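Long-range contacts in Asp/Glu-specific dipeptidyl-peptidase (Flavobacterium psychrophilum, PDB 5JXF), which removes dipeptides from the N-terminus of oligopeptides as a serine peptidase of family S46, cutting strictly after an aspartate or glutamate: residues A[422-426]-A[539-543]; A[643-649]-A[702-708]; A[139-145]-A[200-206]; A[319-323]-A[461-466]; A[367-371]-A[567-572]. One frame throughout, in Å; residues are numbered along the deposited sequence.

Contact 1 of 5, residues A[422-426]-A[539-543]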
# COMPACT_ATOMS: atom_id res chain seq x y z
N GLY A 422 -8.19 18.99 35.50
CA GLY A 422 -8.34 20.37 35.93
C GLY A 422 -9.64 20.97 35.44
O GLY A 422 -10.33 21.66 36.18
N TYR A 423 -9.98 20.70 34.18
CA TYR A 423 -11.21 21.23 33.61
C TYR A 423 -12.48 20.65 34.25
O TYR A 423 -13.55 21.26 34.19
CB TYR A 423 -11.25 20.99 32.10
CG TYR A 423 -12.48 21.54 31.43
CD1 TYR A 423 -12.73 22.90 31.39
CD2 TYR A 423 -13.42 20.69 30.86
CE1 TYR A 423 -13.86 23.41 30.79
CE2 TYR A 423 -14.55 21.18 30.26
CZ TYR A 423 -14.77 22.54 30.22
OH TYR A 423 -15.90 23.04 29.61
N LYS A 424 -12.37 19.47 34.86
CA LYS A 424 -13.52 18.91 35.57
C LYS A 424 -13.72 19.62 36.90
O LYS A 424 -14.84 19.77 37.36
CB LYS A 424 -13.36 17.41 35.79
CG LYS A 424 -13.43 16.59 34.52
CD LYS A 424 -13.41 15.11 34.84
CE LYS A 424 -13.22 14.27 33.59
NZ LYS A 424 -13.29 12.84 33.97
N LEU A 425 -12.62 20.06 37.51
CA LEU A 425 -12.70 20.83 38.74
C LEU A 425 -13.34 22.17 38.41
O LEU A 425 -14.11 22.73 39.19
CB LEU A 425 -11.32 21.03 39.35
CG LEU A 425 -10.67 19.78 39.94
CD1 LEU A 425 -9.30 20.09 40.50
CD2 LEU A 425 -11.56 19.13 40.99
N TYR A 426 -13.03 22.66 37.22
CA TYR A 426 -13.61 23.89 36.73
C TYR A 426 -15.13 23.81 36.68
O TYR A 426 -15.83 24.72 37.10
CB TYR A 426 -13.07 24.19 35.34
CG TYR A 426 -13.50 25.51 34.78
CD1 TYR A 426 -12.86 26.69 35.15
CD2 TYR A 426 -14.53 25.58 33.85
CE1 TYR A 426 -13.25 27.91 34.61
CE2 TYR A 426 -14.93 26.79 33.30
CZ TYR A 426 -14.28 27.95 33.69
OH TYR A 426 -14.67 29.15 33.14
N ALA A 539 -9.76 28.02 30.38
CA ALA A 539 -11.18 27.69 30.50
C ALA A 539 -12.09 28.93 30.47
O ALA A 539 -12.98 29.02 29.62
CB ALA A 539 -11.43 26.88 31.77
N ASP A 540 -11.88 29.87 31.38
CA ASP A 540 -12.77 31.02 31.39
C ASP A 540 -12.51 31.91 30.17
O ASP A 540 -13.38 32.68 29.76
CB ASP A 540 -12.68 31.81 32.70
CG ASP A 540 -11.25 32.07 33.14
OD1 ASP A 540 -10.43 32.48 32.30
OD2 ASP A 540 -10.97 31.87 34.34
N ASN A 541 -11.33 31.78 29.56
CA ASN A 541 -11.09 32.41 28.27
C ASN A 541 -11.99 31.82 27.20
O ASN A 541 -12.55 32.53 26.37
CB ASN A 541 -9.63 32.27 27.85
CG ASN A 541 -9.38 32.77 26.44
OD1 ASN A 541 -9.15 33.96 26.22
ND2 ASN A 541 -9.43 31.86 25.47
N TYR A 542 -12.14 30.49 27.23
CA TYR A 542 -13.04 29.81 26.32
C TYR A 542 -14.50 30.12 26.65
O TYR A 542 -15.26 30.58 25.80
CB TYR A 542 -12.79 28.29 26.35
CG TYR A 542 -13.87 27.48 25.64
CD1 TYR A 542 -13.98 27.51 24.25
CD2 TYR A 542 -14.76 26.68 26.36
CE1 TYR A 542 -14.96 26.78 23.60
CE2 TYR A 542 -15.74 25.94 25.71
CZ TYR A 542 -15.83 25.99 24.33
OH TYR A 542 -16.81 25.26 23.69
N SER A 543 -14.87 29.89 27.91
CA SER A 543 -16.28 29.97 28.31
C SER A 543 -16.84 31.39 28.22
O SER A 543 -18.05 31.58 28.19
CB SER A 543 -16.47 29.45 29.73
OG SER A 543 -15.77 30.26 30.65

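Contact 2 of 5, residues A[643-649]-A[702-708]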
# COMPACT_ATOMS: atom_id res chain seq x y z
N GLU A 643 -12.78 -24.38 4.51
CA GLU A 643 -13.46 -24.38 3.22
C GLU A 643 -12.47 -24.80 2.14
O GLU A 643 -11.70 -23.97 1.66
CB GLU A 643 -14.02 -22.98 2.92
CG GLU A 643 -14.75 -22.85 1.58
CD GLU A 643 -15.29 -21.45 1.36
OE1 GLU A 643 -14.49 -20.54 1.04
OE2 GLU A 643 -16.52 -21.26 1.54
N ASN A 644 -12.46 -26.09 1.79
CA ASN A 644 -11.49 -26.60 0.82
C ASN A 644 -10.05 -26.33 1.24
O ASN A 644 -9.23 -25.96 0.40
CB ASN A 644 -11.71 -25.98 -0.58
CG ASN A 644 -13.15 -26.03 -1.04
OD1 ASN A 644 -13.92 -26.90 -0.63
ND2 ASN A 644 -13.52 -25.09 -1.90
N GLY A 645 -9.74 -26.48 2.53
CA GLY A 645 -8.37 -26.31 3.00
C GLY A 645 -7.93 -24.88 3.32
O GLY A 645 -6.77 -24.66 3.67
N LYS A 646 -8.85 -23.93 3.21
CA LYS A 646 -8.58 -22.53 3.52
C LYS A 646 -9.46 -22.04 4.68
O LYS A 646 -10.56 -22.54 4.86
CB LYS A 646 -8.81 -21.67 2.28
CG LYS A 646 -8.15 -22.22 1.01
CD LYS A 646 -8.32 -21.29 -0.18
CE LYS A 646 -7.81 -19.90 0.12
NZ LYS A 646 -6.52 -19.95 0.88
N LEU A 647 -8.97 -21.09 5.48
CA LEU A 647 -9.75 -20.53 6.58
C LEU A 647 -10.16 -19.09 6.28
O LEU A 647 -9.32 -18.19 6.29
CB LEU A 647 -8.98 -20.57 7.89
CG LEU A 647 -9.79 -20.29 9.14
CD1 LEU A 647 -10.71 -21.47 9.46
CD2 LEU A 647 -8.87 -19.99 10.31
N PRO A 648 -11.44 -18.89 5.98
CA PRO A 648 -11.95 -17.53 5.79
C PRO A 648 -11.68 -16.70 7.04
O PRO A 648 -11.63 -17.24 8.15
CB PRO A 648 -13.45 -17.75 5.58
CG PRO A 648 -13.53 -19.15 5.06
CD PRO A 648 -12.47 -19.91 5.78
N VAL A 649 -11.46 -15.41 6.87
CA VAL A 649 -11.18 -14.60 8.03
C VAL A 649 -12.11 -13.39 8.08
O VAL A 649 -12.75 -13.16 9.10
CB VAL A 649 -9.70 -14.18 8.05
CG1 VAL A 649 -9.45 -13.15 9.11
CG2 VAL A 649 -8.83 -15.39 8.31
N ASP A 702 -15.69 -13.06 9.52
CA ASP A 702 -16.39 -14.29 9.14
C ASP A 702 -16.66 -15.14 10.39
O ASP A 702 -15.73 -15.35 11.16
CB ASP A 702 -15.52 -15.06 8.11
CG ASP A 702 -16.28 -16.13 7.38
OD1 ASP A 702 -16.84 -17.04 8.06
OD2 ASP A 702 -16.34 -16.05 6.13
N MET A 703 -17.89 -15.62 10.60
CA MET A 703 -18.22 -16.35 11.84
C MET A 703 -17.43 -17.68 11.90
O MET A 703 -17.10 -18.17 12.99
CB MET A 703 -19.74 -16.60 11.97
CG MET A 703 -20.52 -15.39 12.66
SD MET A 703 -19.72 -14.82 14.14
CE MET A 703 -19.92 -16.30 15.13
N ARG A 704 -17.10 -18.25 10.75
CA ARG A 704 -16.21 -19.41 10.74
C ARG A 704 -14.86 -19.14 11.43
O ARG A 704 -14.35 -19.99 12.14
CB ARG A 704 -15.97 -19.90 9.31
CG ARG A 704 -17.21 -20.56 8.71
CD ARG A 704 -17.02 -20.85 7.24
NE ARG A 704 -16.93 -19.62 6.46
CZ ARG A 704 -16.81 -19.57 5.14
NH1 ARG A 704 -16.77 -20.70 4.44
NH2 ARG A 704 -16.73 -18.40 4.51
N TYR A 705 -14.29 -17.95 11.24
CA TYR A 705 -13.04 -17.58 11.92
C TYR A 705 -13.23 -17.34 13.41
O TYR A 705 -12.38 -17.71 14.22
CB TYR A 705 -12.43 -16.33 11.27
CG TYR A 705 -11.02 -16.02 11.75
CD1 TYR A 705 -10.03 -16.99 11.71
CD2 TYR A 705 -10.69 -14.76 12.21
CE1 TYR A 705 -8.75 -16.72 12.14
CE2 TYR A 705 -9.41 -14.48 12.64
CZ TYR A 705 -8.45 -15.47 12.60
OH TYR A 705 -7.20 -15.18 13.04
N VAL A 706 -14.35 -16.69 13.77
CA VAL A 706 -14.68 -16.52 15.19
C VAL A 706 -14.71 -17.87 15.90
O VAL A 706 -14.02 -18.08 16.91
CB VAL A 706 -16.03 -15.82 15.37
CG1 VAL A 706 -16.41 -15.76 16.86
CG2 VAL A 706 -15.98 -14.42 14.76
N LEU A 707 -15.49 -18.80 15.36
CA LEU A 707 -15.63 -20.10 16.01
C LEU A 707 -14.31 -20.87 16.02
O LEU A 707 -13.94 -21.48 17.03
CB LEU A 707 -16.73 -20.92 15.32
CG LEU A 707 -18.14 -20.33 15.26
CD1 LEU A 707 -19.04 -21.24 14.44
CD2 LEU A 707 -18.74 -20.11 16.66
N PHE A 708 -13.58 -20.83 14.91
CA PHE A 708 -12.22 -21.37 14.85
C PHE A 708 -11.35 -20.85 16.00
O PHE A 708 -10.64 -21.62 16.64
CB PHE A 708 -11.56 -21.04 13.50
CG PHE A 708 -10.12 -21.47 13.41
CD1 PHE A 708 -9.79 -22.77 13.04
CD2 PHE A 708 -9.10 -20.57 13.67
CE1 PHE A 708 -8.46 -23.17 12.96
CE2 PHE A 708 -7.77 -20.96 13.58
CZ PHE A 708 -7.44 -22.26 13.22

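Contact 3 of 5, residues A[139-145]-A[200-206]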
# COMPACT_ATOMS: atom_id res chain seq x y z
N THR A 139 -28.51 -3.18 26.58
CA THR A 139 -29.89 -2.75 26.49
C THR A 139 -30.69 -3.41 25.37
O THR A 139 -30.33 -3.29 24.20
CB THR A 139 -29.95 -1.22 26.27
OG1 THR A 139 -29.31 -0.55 27.36
CG2 THR A 139 -31.40 -0.76 26.12
N PHE A 140 -31.78 -4.07 25.72
CA PHE A 140 -32.68 -4.64 24.73
C PHE A 140 -33.84 -3.72 24.38
O PHE A 140 -34.39 -3.04 25.26
CB PHE A 140 -33.22 -5.99 25.23
CG PHE A 140 -32.18 -7.05 25.30
CD1 PHE A 140 -31.30 -7.11 26.37
CD2 PHE A 140 -32.05 -7.98 24.28
CE1 PHE A 140 -30.32 -8.11 26.44
CE2 PHE A 140 -31.08 -8.97 24.33
CZ PHE A 140 -30.20 -9.03 25.42
N ILE A 141 -34.21 -3.70 23.10
CA ILE A 141 -35.36 -2.91 22.68
C ILE A 141 -36.67 -3.70 22.75
O ILE A 141 -36.83 -4.75 22.10
CB ILE A 141 -35.21 -2.38 21.25
CG1 ILE A 141 -33.94 -1.53 21.11
CG2 ILE A 141 -36.45 -1.54 20.88
CD1 ILE A 141 -33.83 -0.44 22.17
N VAL A 142 -37.61 -3.21 23.57
CA VAL A 142 -38.93 -3.85 23.70
C VAL A 142 -39.83 -3.38 22.58
O VAL A 142 -40.46 -4.19 21.90
CB VAL A 142 -39.57 -3.54 25.08
CG1 VAL A 142 -40.98 -4.20 25.21
CG2 VAL A 142 -38.65 -4.05 26.21
N SER A 143 -39.87 -2.08 22.34
CA SER A 143 -40.80 -1.52 21.37
C SER A 143 -40.35 -0.14 20.92
O SER A 143 -39.63 0.55 21.63
CB SER A 143 -42.21 -1.44 21.97
OG SER A 143 -42.31 -0.39 22.91
N ILE A 144 -40.81 0.25 19.73
CA ILE A 144 -40.44 1.50 19.07
C ILE A 144 -41.70 2.33 18.82
O ILE A 144 -42.56 1.95 18.03
CB ILE A 144 -39.71 1.22 17.75
CG1 ILE A 144 -38.41 0.45 18.03
CG2 ILE A 144 -39.40 2.50 17.00
CD1 ILE A 144 -37.73 -0.08 16.78
N ASN A 145 -41.80 3.47 19.50
CA ASN A 145 -43.07 4.21 19.55
C ASN A 145 -42.96 5.68 19.17
O ASN A 145 -42.32 6.47 19.85
CB ASN A 145 -43.66 4.07 20.95
CG ASN A 145 -43.68 2.63 21.42
OD1 ASN A 145 -42.69 2.13 21.96
ND2 ASN A 145 -44.79 1.96 21.20
N LEU A 200 -40.02 7.23 20.99
CA LEU A 200 -39.72 6.66 22.30
C LEU A 200 -39.47 5.17 22.22
O LEU A 200 -40.24 4.42 21.62
CB LEU A 200 -40.86 6.93 23.30
CG LEU A 200 -40.73 6.31 24.70
CD1 LEU A 200 -41.45 7.18 25.73
CD2 LEU A 200 -41.25 4.88 24.78
N PHE A 201 -38.41 4.75 22.91
CA PHE A 201 -38.01 3.36 22.98
C PHE A 201 -38.22 2.85 24.39
O PHE A 201 -37.63 3.36 25.35
CB PHE A 201 -36.53 3.20 22.58
CG PHE A 201 -36.26 3.48 21.13
CD1 PHE A 201 -36.28 4.78 20.64
CD2 PHE A 201 -35.96 2.44 20.26
CE1 PHE A 201 -36.03 5.04 19.30
CE2 PHE A 201 -35.71 2.70 18.92
CZ PHE A 201 -35.74 4.00 18.44
N VAL A 202 -39.09 1.85 24.51
CA VAL A 202 -39.19 1.08 25.73
C VAL A 202 -38.07 0.07 25.71
O VAL A 202 -37.85 -0.61 24.70
CB VAL A 202 -40.54 0.35 25.86
CG1 VAL A 202 -40.53 -0.50 27.11
CG2 VAL A 202 -41.71 1.34 25.87
N THR A 203 -37.35 -0.05 26.82
CA THR A 203 -36.15 -0.85 26.85
C THR A 203 -35.99 -1.58 28.16
O THR A 203 -36.61 -1.21 29.18
CB THR A 203 -34.88 0.00 26.64
OG1 THR A 203 -34.64 0.78 27.82
CG2 THR A 203 -35.02 0.93 25.43
N GLU A 204 -35.18 -2.62 28.11
CA GLU A 204 -34.73 -3.34 29.29
C GLU A 204 -33.21 -3.20 29.39
O GLU A 204 -32.47 -3.65 28.51
CB GLU A 204 -35.13 -4.81 29.24
CG GLU A 204 -36.62 -5.05 29.07
CD GLU A 204 -37.01 -6.52 29.27
OE1 GLU A 204 -36.10 -7.40 29.19
OE2 GLU A 204 -38.21 -6.79 29.51
N VAL A 205 -32.75 -2.60 30.48
CA VAL A 205 -31.32 -2.38 30.67
C VAL A 205 -30.72 -3.38 31.63
O VAL A 205 -30.94 -3.31 32.83
CB VAL A 205 -31.06 -0.97 31.21
CG1 VAL A 205 -29.55 -0.68 31.23
CG2 VAL A 205 -31.80 0.04 30.35
N PHE A 206 -29.97 -4.33 31.11
CA PHE A 206 -29.30 -5.27 32.00
C PHE A 206 -27.98 -4.67 32.50
O PHE A 206 -27.31 -3.94 31.76
CB PHE A 206 -29.11 -6.63 31.30
CG PHE A 206 -30.41 -7.35 31.04
CD1 PHE A 206 -31.23 -6.97 29.98
CD2 PHE A 206 -30.84 -8.38 31.89
CE1 PHE A 206 -32.42 -7.60 29.75
CE2 PHE A 206 -32.05 -9.01 31.67
CZ PHE A 206 -32.85 -8.62 30.61

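Contact 4 of 5, residues A[319-323]-A[461-466]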
# COMPACT_ATOMS: atom_id res chain seq x y z
N VAL A 319 3.73 10.88 20.71
CA VAL A 319 4.31 10.84 22.06
C VAL A 319 3.93 9.56 22.79
O VAL A 319 4.78 8.89 23.37
CB VAL A 319 3.86 12.05 22.91
CG1 VAL A 319 4.30 11.87 24.36
CG2 VAL A 319 4.41 13.35 22.32
N GLN A 320 2.66 9.19 22.72
CA GLN A 320 2.17 8.04 23.45
C GLN A 320 2.72 6.74 22.88
O GLN A 320 3.16 5.87 23.64
CB GLN A 320 0.64 8.03 23.46
CG GLN A 320 0.07 9.09 24.38
CD GLN A 320 -1.40 9.32 24.18
OE1 GLN A 320 -2.16 8.39 23.87
NE2 GLN A 320 -1.82 10.56 24.32
N ASP A 321 2.69 6.60 21.56
CA ASP A 321 3.24 5.43 20.89
C ASP A 321 4.67 5.11 21.37
O ASP A 321 4.99 3.96 21.68
CB ASP A 321 3.23 5.63 19.37
CG ASP A 321 3.29 4.32 18.59
OD1 ASP A 321 2.76 3.29 19.09
OD2 ASP A 321 3.87 4.32 17.48
N GLY A 322 5.50 6.14 21.46
CA GLY A 322 6.87 5.98 21.92
C GLY A 322 6.98 5.27 23.26
O GLY A 322 7.68 4.27 23.39
N PHE A 323 6.28 5.79 24.26
CA PHE A 323 6.33 5.21 25.60
C PHE A 323 5.75 3.80 25.68
O PHE A 323 6.18 2.99 26.50
CB PHE A 323 5.60 6.11 26.60
CG PHE A 323 6.36 7.35 26.97
CD1 PHE A 323 6.18 8.53 26.26
CD2 PHE A 323 7.25 7.34 28.03
CE1 PHE A 323 6.87 9.67 26.60
CE2 PHE A 323 7.95 8.48 28.37
CZ PHE A 323 7.76 9.65 27.66
N THR A 461 4.84 10.98 33.59
CA THR A 461 5.90 11.15 32.59
C THR A 461 5.33 11.32 31.18
O THR A 461 5.70 12.25 30.46
CB THR A 461 6.89 9.97 32.60
OG1 THR A 461 7.37 9.76 33.93
CG2 THR A 461 8.06 10.24 31.67
N VAL A 462 4.42 10.43 30.79
CA VAL A 462 3.78 10.51 29.48
C VAL A 462 3.00 11.81 29.28
O VAL A 462 3.18 12.51 28.28
CB VAL A 462 2.81 9.33 29.26
CG1 VAL A 462 2.11 9.46 27.91
CG2 VAL A 462 3.54 8.00 29.38
N ASP A 463 2.14 12.14 30.24
CA ASP A 463 1.17 13.21 30.05
C ASP A 463 1.84 14.57 29.91
O ASP A 463 1.32 15.48 29.27
CB ASP A 463 0.16 13.24 31.20
CG ASP A 463 -1.00 14.20 30.94
OD1 ASP A 463 -1.75 13.94 29.98
OD2 ASP A 463 -1.15 15.21 31.68
N GLU A 464 3.01 14.69 30.49
CA GLU A 464 3.75 15.94 30.45
C GLU A 464 4.45 16.15 29.11
O GLU A 464 4.54 17.28 28.62
CB GLU A 464 4.74 15.95 31.60
CG GLU A 464 5.64 17.17 31.71
CD GLU A 464 6.45 17.15 33.00
OE1 GLU A 464 6.22 16.23 33.82
OE2 GLU A 464 7.32 18.03 33.18
N LYS A 465 4.93 15.08 28.50
CA LYS A 465 5.52 15.21 27.18
C LYS A 465 4.44 15.55 26.16
O LYS A 465 4.64 16.43 25.32
CB LYS A 465 6.28 13.93 26.78
CG LYS A 465 7.48 13.65 27.67
CD LYS A 465 8.76 14.29 27.12
CE LYS A 465 9.66 14.79 28.24
NZ LYS A 465 10.60 15.86 27.80
N VAL A 466 3.27 14.91 26.25
CA VAL A 466 2.17 15.27 25.36
C VAL A 466 1.64 16.67 25.71
O VAL A 466 1.20 17.40 24.83
CB VAL A 466 1.03 14.20 25.38
CG1 VAL A 466 0.44 14.07 26.74
CG2 VAL A 466 -0.06 14.55 24.39

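Contact 5 of 5, residues A[367-371]-A[567-572]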
# COMPACT_ATOMS: atom_id res chain seq x y z
N PHE A 367 -26.46 19.90 -6.14
CA PHE A 367 -27.76 19.53 -5.61
C PHE A 367 -28.51 20.77 -5.14
O PHE A 367 -29.71 20.92 -5.38
CB PHE A 367 -27.65 18.53 -4.45
CG PHE A 367 -28.90 18.44 -3.62
CD1 PHE A 367 -29.99 17.70 -4.06
CD2 PHE A 367 -29.00 19.12 -2.41
CE1 PHE A 367 -31.15 17.63 -3.30
CE2 PHE A 367 -30.16 19.06 -1.66
CZ PHE A 367 -31.23 18.31 -2.10
N GLU A 368 -27.78 21.66 -4.47
CA GLU A 368 -28.37 22.86 -3.88
C GLU A 368 -28.88 23.85 -4.93
O GLU A 368 -29.82 24.60 -4.68
CB GLU A 368 -27.35 23.54 -2.97
CG GLU A 368 -27.07 22.76 -1.70
CD GLU A 368 -25.71 23.04 -1.12
OE1 GLU A 368 -25.02 23.96 -1.61
OE2 GLU A 368 -25.32 22.31 -0.19
N LYS A 369 -28.27 23.83 -6.11
CA LYS A 369 -28.73 24.67 -7.21
C LYS A 369 -30.01 24.08 -7.82
O LYS A 369 -30.70 24.74 -8.59
CB LYS A 369 -27.64 24.83 -8.27
CG LYS A 369 -26.53 25.79 -7.87
N ASP A 370 -30.32 22.83 -7.47
CA ASP A 370 -31.56 22.19 -7.89
C ASP A 370 -32.58 22.21 -6.76
O ASP A 370 -33.78 22.08 -6.98
CB ASP A 370 -31.30 20.74 -8.33
CG ASP A 370 -32.58 20.01 -8.69
OD1 ASP A 370 -33.51 20.64 -9.23
OD2 ASP A 370 -32.66 18.79 -8.43
N PHE A 371 -32.08 22.35 -5.54
CA PHE A 371 -32.92 22.40 -4.35
C PHE A 371 -33.88 23.58 -4.43
O PHE A 371 -35.09 23.42 -4.45
CB PHE A 371 -32.06 22.49 -3.09
CG PHE A 371 -32.84 22.81 -1.84
CD1 PHE A 371 -33.66 21.87 -1.25
CD2 PHE A 371 -32.75 24.07 -1.25
CE1 PHE A 371 -34.38 22.17 -0.10
CE2 PHE A 371 -33.46 24.38 -0.10
CZ PHE A 371 -34.27 23.42 0.47
N ALA A 567 -37.38 20.35 4.54
CA ALA A 567 -37.52 20.79 3.16
C ALA A 567 -37.22 19.66 2.20
O ALA A 567 -37.97 19.42 1.25
CB ALA A 567 -36.60 21.97 2.88
N GLN A 568 -36.13 18.95 2.45
CA GLN A 568 -35.71 17.86 1.59
C GLN A 568 -36.70 16.71 1.66
O GLN A 568 -36.96 16.03 0.67
CB GLN A 568 -34.29 17.40 1.95
CG GLN A 568 -33.22 18.45 1.64
CD GLN A 568 -31.82 17.98 1.98
OE1 GLN A 568 -31.32 16.99 1.44
NE2 GLN A 568 -31.16 18.71 2.88
N LEU A 569 -37.28 16.50 2.84
CA LEU A 569 -38.29 15.47 3.02
C LEU A 569 -39.53 15.77 2.17
O LEU A 569 -40.18 14.84 1.67
CB LEU A 569 -38.67 15.35 4.49
CG LEU A 569 -37.75 14.46 5.33
CD1 LEU A 569 -37.91 14.72 6.82
CD2 LEU A 569 -38.05 13.00 5.03
N GLU A 570 -39.85 17.05 1.99
CA GLU A 570 -41.04 17.44 1.25
C GLU A 570 -40.85 17.35 -0.26
O GLU A 570 -41.64 16.73 -0.96
CB GLU A 570 -41.47 18.86 1.62
CG GLU A 570 -41.90 19.04 3.06
CD GLU A 570 -42.43 20.44 3.34
OE1 GLU A 570 -42.32 21.32 2.45
OE2 GLU A 570 -42.95 20.67 4.45
N LEU A 571 -39.78 17.97 -0.74
CA LEU A 571 -39.58 18.15 -2.17
C LEU A 571 -38.97 16.92 -2.85
O LEU A 571 -38.69 16.94 -4.05
CB LEU A 571 -38.70 19.37 -2.41
CG LEU A 571 -39.16 20.64 -1.70
CD1 LEU A 571 -38.16 21.76 -1.90
CD2 LEU A 571 -40.53 21.04 -2.20
N TYR A 572 -38.74 15.86 -2.08
CA TYR A 572 -38.19 14.61 -2.61
C TYR A 572 -38.79 13.43 -1.83
O TYR A 572 -38.11 12.81 -1.01
CB TYR A 572 -36.66 14.61 -2.51
CG TYR A 572 -35.98 15.82 -3.14
CD1 TYR A 572 -35.63 15.83 -4.48
CD2 TYR A 572 -35.67 16.95 -2.38
CE1 TYR A 572 -35.00 16.93 -5.06
CE2 TYR A 572 -35.05 18.05 -2.94
CZ TYR A 572 -34.72 18.04 -4.28
OH TYR A 572 -34.10 19.13 -4.85

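Contact 1 of 5, residues A[422-426]-A[539-543]
The ring of Tyr426 carries the methyl of Ala539 on one face, CB standing 3.5 Å from the ring centroid and 10° off its normal, a centred CH-pi contact. At the edge of the same ring, near its plane, lies OG of Ser543. The neighbouring Tyr423 ring meets the same methyl differently, with CD1 at its edge 4.2 Å from Ala539 CB, and that single carbon is shared by two tyrosines one helical turn apart. Tyr426 reaches across because CG lies anti to the backbone N (chi1 -174°), which carries the phenol over Ala539 until OH comes within 3.2 Å of Asp540 CA and hydrogen-bonds Ser543 OG at 2.9 Å. The helix segments cross at -58° with axes 11.8 Å apart. Phe408 of helix 386-415 meets Tyr423 edge-to-face and stacks on Tyr542, so a third helix joins the packing. The phenol of Tyr426 is used twice: its face takes up a methyl and its hydroxyl pairs with a serine hydroxyl one turn beyond.

Contact 2 of 5, residues A[643-649]-A[702-708]
A salt-bridge network at the N-terminus of helix 703-713 ties it to the turn that leads into strand 648-653. Glu643 OE2 meets Arg704 NH1 at 3.0 Å; the oxygen lies in the guanidinium plane, whereas the nitrogen stands above the carboxylate plane, the two planes being 76° apart. The arginine also grips Asp702 side-on, Arg704 NE to Asp702 OD1 at 3.0 Å and Arg704 NH2 to Asp702 OD2 at 2.9 Å. Asp702 is the N-cap of the helix: OD1 accepts a second N-H, that of Arg704 N, on its anti lone pair, while the backbone Asp702 N bonds Val649 O at 3.0 Å, where strand 698-702 pairs with strand 648-653. Held flat at its edges, the guanidinium has Pro648 CG 3.3 Å above its centre on one face. Further along the helix, the ring of Phe708 takes Leu647 CD2 over one face, 3.5 Å from the centroid; the same methyl lies at the edge of Tyr705. Val649 CG2 covers a Tyr705 face at 4.0 Å from the centroid. Leu629 of helix 627-635 touches both aromatic rings.

Contact 3 of 5, residues A[139-145]-A[200-206]
Val142, on strand 138-146, sends its side chain across its antiparallel neighbour, strand 197-214. Its CB lies 3.4 Å from Val202 O and 3.8 Å from Val202 CG1; at the tips, CG1 only grazes Val202 CG1, while CG2 rests 3.6 Å from Glu204 CG. Two residues, Val142 and Ser143, stand opposite the single Val202, a classic beta bulge. Val202 O accepts from Val142 N at 2.8 Å and, weakly, from Ser143 N at 3.4 Å. On either side of the bulge the pairing is regular, Phe140 with Glu204 and Asn145 with Leu200 as hydrogen-bonded pairs. Strand 186-192 flanks 197-214 on the other side in this curled sheet, Thr203 OG1 bonding Glu186 O. Ile141, Ile144, Phe201 and Thr203 share one face, where Phe201 CE2 packs against Ile144 CG1 at 3.6 Å. Phe140 points to the other, and its CD1 meets Phe206 CE1 at 3.6 Å, the rings oblique with planes at 81°. Lys75 NZ binds Ile141 O and Val142 O; Trp184 NE1 and Gln185 NE2 hold Glu204 OE2. The extra residue is accommodated: one carbonyl serves two amides, the second weakly, and the valine lies over the aliphatic part of a glutamate whose charged end is held separately.

Contact 4 of 5, residues A[319-323]-A[461-466]
Val462 O accepts the helical bond from Val466 N at 3.1 Å, with a weak one from Lys465 N, and over this turn Val319 lays its CG1 methyl. That methyl is 3.7 Å from both Val466 N and Lys465 CB, placed there by a chi1 of 172° that turns it away from Val319's own backbone N. One turn on, Phe323 and Val462 lie alongside and point oppositely. Val462 CG2 stands over a face of the Phe323 ring, displaced toward the rim, 4.1 Å from the ring centroid and 24° off the normal. At the ring's far end, Phe323 CE2 approaches Thr461 CG2 obliquely at 3.7 Å, while Lys465 CG lies at the edge near Phe323 CZ, 4.0 Å away, before its bent chain leads the amine off. Gln320 offers its aliphatic CG to Val462 CG1 at 4.1 Å. Helices 295-325 and 460-477 run nearly antiparallel here, at 150° with segment axes 9.7 Å apart; helix 328-357 touches both, through Ile330 on Phe323 and Tyr334 on Val462.

Contact 5 of 5, residues A[367-371]-A[567-572]
Aromatic packing comes first: the rings of Phe367 and Tyr572 approach from opposite directions and meet obliquely, centroids 5.5 Å apart and planes at 42°, with Phe367 CE1 3.7 Å from Tyr572 CZ. Phe371 instead brings its CD1 near the plane of the Tyr572 ring at its rim, a loose approach of 4.4 Å to Tyr572 CE2. Among the aliphatic contacts, Ala567 CB sits in the plane of the Phe371 ring, 3.7 Å from CZ, while Leu571 CD1 comes obliquely to Phe371 CE1 at 4.2 Å. A chi1 of 169° swings the Phe371 ring out to Ala567. Polar groups meet mostly carbon: Gln568 OE1 is 3.8 Å from Phe367 CZ, and Tyr572 OH lies 3.5 Å from Phe371 CA, a buried hydroxyl left without a partner in a mostly apolar seam. The segments of helices 360-375 and 547-571 are inclined at 68°, with axes 12.5 Å apart, so rings bridge a wide gap; Tyr564 of the second helix meets Phe371 edge-to-face, and Leu388 of helix 386-415 touches Phe371 too.

How the contacts relate
Contacts 1, 4 and 5 join helices; contacts 2 and 3 belong to the beta-rich parts of the peptidase. Contacts 1 and 4 are nearest neighbours, their centres 23 Å apart, and their segments alternate along the chain. Contact 1 is nested in the loop closed by contact 5. Helices 530-545 and 547-571 are consecutive, yet contacts 1 and 5 lie 42 Å apart between centres. Contact 2 lies across the chain's centre from contact 1, 51 Å away between centres. Towards the catalytic site, the Tyr705 side chain of contact 2 is about 8 Å from that of Asp237, assigned to the charge relay by similarity; the Gln320 side chain of contact 4 is about 11 Å from the bound arginine.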